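Beta-glucuronidase (Dictyoglomus thermophilum, PDB 6XXW) probably hydrolyses beta-D-glucuronides, releasing glucuronic acid, as a member of glycoside hydrolase family 2. Local coordinates at residues D34-W39 / H183-I188. Residues are numbered along the deposited sequence; the frame is centred on the assembly and turned at random.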
ATOM      1  N   ASP A  34     -11.076 -15.145  36.821  1.00 19.69           N
ATOM      2  CA  ASP A  34     -10.473 -14.145  35.943  1.00 20.11           C
ATOM      3  C   ASP A  34     -11.412 -12.946  35.835  1.00 25.26           C
ATOM      4  O   ASP A  34     -12.572 -13.101  35.442  1.00 25.26           O
ATOM      5  CB  ASP A  34     -10.190 -14.775  34.579  1.00 24.66           C
ATOM      6  CG  ASP A  34      -9.642 -13.785  33.562  1.00 30.18           C
ATOM      7  OD1 ASP A  34      -9.101 -12.737  33.959  1.00 23.92           O
ATOM      8  OD2 ASP A  34      -9.759 -14.071  32.352  1.00 33.69           O
ATOM      9  N   LEU A  35     -10.924 -11.759  36.204  1.00 20.89           N
ATOM     10  CA  LEU A  35     -11.734 -10.545  36.149  1.00 22.54           C
ATOM     11  C   LEU A  35     -11.578  -9.790  34.835  1.00 21.79           C
ATOM     12  O   LEU A  35     -12.149  -8.704  34.690  1.00 23.94           O
ATOM     13  CB  LEU A  35     -11.392  -9.617  37.319  1.00 22.06           C
ATOM     14  CG  LEU A  35     -11.686 -10.117  38.735  1.00 22.57           C
ATOM     15  CD1 LEU A  35     -11.571  -8.967  39.729  1.00 26.68           C
ATOM     16  CD2 LEU A  35     -13.061 -10.751  38.808  1.00 29.33           C
ATOM     17  N   SER A  36     -10.822 -10.335  33.887  1.00 24.78           N
ATOM     18  CA  SER A  36     -10.728  -9.737  32.564  1.00 22.62           C
ATOM     19  C   SER A  36     -12.106  -9.653  31.931  1.00 24.58           C
ATOM     20  O   SER A  36     -13.008 -10.434  32.246  1.00 24.05           O
ATOM     21  CB  SER A  36      -9.796 -10.556  31.673  1.00 27.09           C
ATOM     22  OG  SER A  36      -8.581 -10.810  32.338  1.00 26.78           O
ATOM     23  N   GLY A  37     -12.268  -8.686  31.038  1.00 24.82           N
ATOM     24  CA  GLY A  37     -13.539  -8.471  30.377  1.00 20.24           C
ATOM     25  C   GLY A  37     -13.773  -6.989  30.206  1.00 20.68           C
ATOM     26  O   GLY A  37     -12.810  -6.244  30.009  1.00 21.10           O
ATOM     27  N   VAL A  38     -15.012  -6.529  30.331  1.00 19.86           N
ATOM     28  CA  VAL A  38     -15.342  -5.120  30.132  1.00 15.37           C
ATOM     29  C   VAL A  38     -15.420  -4.441  31.493  1.00 19.48           C
ATOM     30  O   VAL A  38     -16.222  -4.838  32.345  1.00 20.77           O
ATOM     31  CB  VAL A  38     -16.666  -4.960  29.369  1.00 19.05           C
ATOM     32  CG1 VAL A  38     -17.003  -3.488  29.186  1.00 22.71           C
ATOM     33  CG2 VAL A  38     -16.598  -5.665  28.030  1.00 21.85           C
ATOM     34  N   TRP A  39     -14.616  -3.398  31.691  1.00 16.15           N
ATOM     35  CA  TRP A  39     -14.623  -2.632  32.931  1.00 18.80           C
ATOM     36  C   TRP A  39     -15.150  -1.228  32.674  1.00 19.02           C
ATOM     37  O   TRP A  39     -15.207  -0.764  31.537  1.00 19.10           O
ATOM     38  CB  TRP A  39     -13.218  -2.515  33.523  1.00 18.63           C
ATOM     39  CG  TRP A  39     -12.586  -3.770  34.066  1.00 20.25           C
ATOM     40  CD1 TRP A  39     -12.492  -4.988  33.457  1.00 19.68           C
ATOM     41  CD2 TRP A  39     -11.920  -3.895  35.321  1.00 17.68           C
ATOM     42  NE1 TRP A  39     -11.803  -5.868  34.262  1.00 21.13           N
ATOM     43  CE2 TRP A  39     -11.446  -5.219  35.415  1.00 21.11           C
ATOM     44  CE3 TRP A  39     -11.669  -3.009  36.373  1.00 20.39           C
ATOM     45  CZ2 TRP A  39     -10.736  -5.680  36.527  1.00 20.40           C
ATOM     46  CZ3 TRP A  39     -10.971  -3.465  37.477  1.00 20.37           C
ATOM     47  CH2 TRP A  39     -10.523  -4.792  37.551  1.00 22.68           C
ATOM     48  N   HIS A 183      -2.387  -4.050  31.375  1.00 15.64           N
ATOM     49  CA  HIS A 183      -1.896  -4.764  30.203  1.00 19.40           C
ATOM     50  C   HIS A 183      -1.956  -6.277  30.345  1.00 16.79           C
ATOM     51  O   HIS A 183      -1.845  -6.986  29.341  1.00 18.56           O
ATOM     52  CB  HIS A 183      -0.459  -4.326  29.906  1.00 23.00           C
ATOM     53  CG  HIS A 183      -0.351  -2.914  29.413  1.00 16.42           C
ATOM     54  ND1 HIS A 183       0.808  -2.173  29.517  1.00 16.34           N
ATOM     55  CD2 HIS A 183      -1.250  -2.121  28.783  1.00 18.86           C
ATOM     56  CE1 HIS A 183       0.614  -0.979  28.981  1.00 19.83           C
ATOM     57  NE2 HIS A 183      -0.625  -0.925  28.521  1.00 17.07           N
ATOM     58  N   ARG A 184      -2.128  -6.796  31.550  1.00 15.58           N
ATOM     59  CA  ARG A 184      -2.171  -8.233  31.763  1.00 15.54           C
ATOM     60  C   ARG A 184      -3.314  -8.543  32.723  1.00 18.69           C
ATOM     61  O   ARG A 184      -3.794  -7.649  33.427  1.00 16.73           O
ATOM     62  CB  ARG A 184      -0.819  -8.753  32.284  1.00 17.30           C
ATOM     63  CG  ARG A 184       0.309  -8.482  31.276  1.00 18.22           C
ATOM     64  CD  ARG A 184       1.686  -8.885  31.760  1.00 18.03           C
ATOM     65  NE  ARG A 184       2.708  -8.293  30.899  1.00 20.28           N
ATOM     66  CZ  ARG A 184       3.965  -8.074  31.277  1.00 22.46           C
ATOM     67  NH1 ARG A 184       4.357  -8.415  32.502  1.00 19.01           N
ATOM     68  NH2 ARG A 184       4.831  -7.529  30.433  1.00 18.62           N
ATOM     69  N   PRO A 185      -3.777  -9.795  32.749  1.00 17.25           N
ATOM     70  CA  PRO A 185      -5.050 -10.098  33.419  1.00 18.84           C
ATOM     71  C   PRO A 185      -5.058  -9.760  34.904  1.00 20.48           C
ATOM     72  O   PRO A 185      -4.056  -9.899  35.606  1.00 18.31           O
ATOM     73  CB  PRO A 185      -5.210 -11.606  33.191  1.00 23.85           C
ATOM     74  CG  PRO A 185      -4.537 -11.832  31.863  1.00 20.30           C
ATOM     75  CD  PRO A 185      -3.324 -10.933  31.920  1.00 17.88           C
ATOM     76  N   VAL A 186      -6.211  -9.288  35.358  1.00 17.09           N
ATOM     77  CA  VAL A 186      -6.522  -9.147  36.773  1.00 18.28           C
ATOM     78  C   VAL A 186      -7.267 -10.402  37.195  1.00 20.16           C
ATOM     79  O   VAL A 186      -8.267 -10.772  36.570  1.00 21.41           O
ATOM     80  CB  VAL A 186      -7.387  -7.905  37.025  1.00 18.28           C
ATOM     81  CG1 VAL A 186      -7.686  -7.771  38.517  1.00 20.69           C
ATOM     82  CG2 VAL A 186      -6.707  -6.633  36.472  1.00 18.26           C
ATOM     83  N   VAL A 187      -6.784 -11.081  38.237  1.00 15.97           N
ATOM     84  CA  VAL A 187      -7.455 -12.298  38.681  1.00 16.83           C
ATOM     85  C   VAL A 187      -7.513 -12.325  40.201  1.00 18.60           C
ATOM     86  O   VAL A 187      -6.718 -11.688  40.895  1.00 19.66           O
ATOM     87  CB  VAL A 187      -6.775 -13.588  38.148  1.00 24.67           C
ATOM     88  CG1 VAL A 187      -6.522 -13.501  36.629  1.00 24.35           C
ATOM     89  CG2 VAL A 187      -5.485 -13.842  38.891  1.00 24.78           C
ATOM     90  N   ILE A 188      -8.483 -13.075  40.709  1.00 18.58           N
ATOM     91  CA  ILE A 188      -8.603 -13.372  42.130  1.00 16.90           C
ATOM     92  C   ILE A 188      -8.465 -14.877  42.293  1.00 19.13           C
ATOM     93  O   ILE A 188      -9.062 -15.645  41.535  1.00 20.15           O
ATOM     94  CB  ILE A 188      -9.937 -12.867  42.705  1.00 24.22           C
ATOM     95  CG1 ILE A 188     -10.033 -11.356  42.530  1.00 27.24           C
ATOM     96  CG2 ILE A 188     -10.025 -13.178  44.191  1.00 28.67           C
ATOM     97  CD1 ILE A 188     -11.227 -10.749  43.201  1.00 32.76           C
TER
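The indole of W39 meets V186 obliquely, CZ2 coming within 4.1 Å of V186 CB, while I137 and I139 of strand 134-142 also touch this side chain. NE1 donates to L35 O (2.9 Å), which sits 26° out of the indole plane, and this helps to fix the rotation of the ring; K78 NZ also bonds to that carbonyl. The other flat group, the D34 carboxylate, is held through OD1: S36 OG reaches its syn lone pair at 2.6 Å, and S36 N comes from above the plane at 3.0 Å, closing an Asx turn. With CG anti to the backbone N (chi1 176°), OD1 comes within 3.4 Å of V186 O; two acceptors cannot bond, and the donors of S36 probably offset their repulsion. With an alanine at D34, S36 N and OG lose their shared acceptor, and the turn would probably be freer to shift. D34 and V187 form an antiparallel non-hydrogen-bonded pair, and next to it L35 N donates to V186 O (2.9 Å, 150° at the hydrogen). L35 CD1 packs on I188 CD1 at 3.9 Å. The Asx turn thus probably holds the break in strand 32-43, whereas L35, W39, V186 and I188 join the apolar interior of the sugar-binding domain, a beta-sandwich.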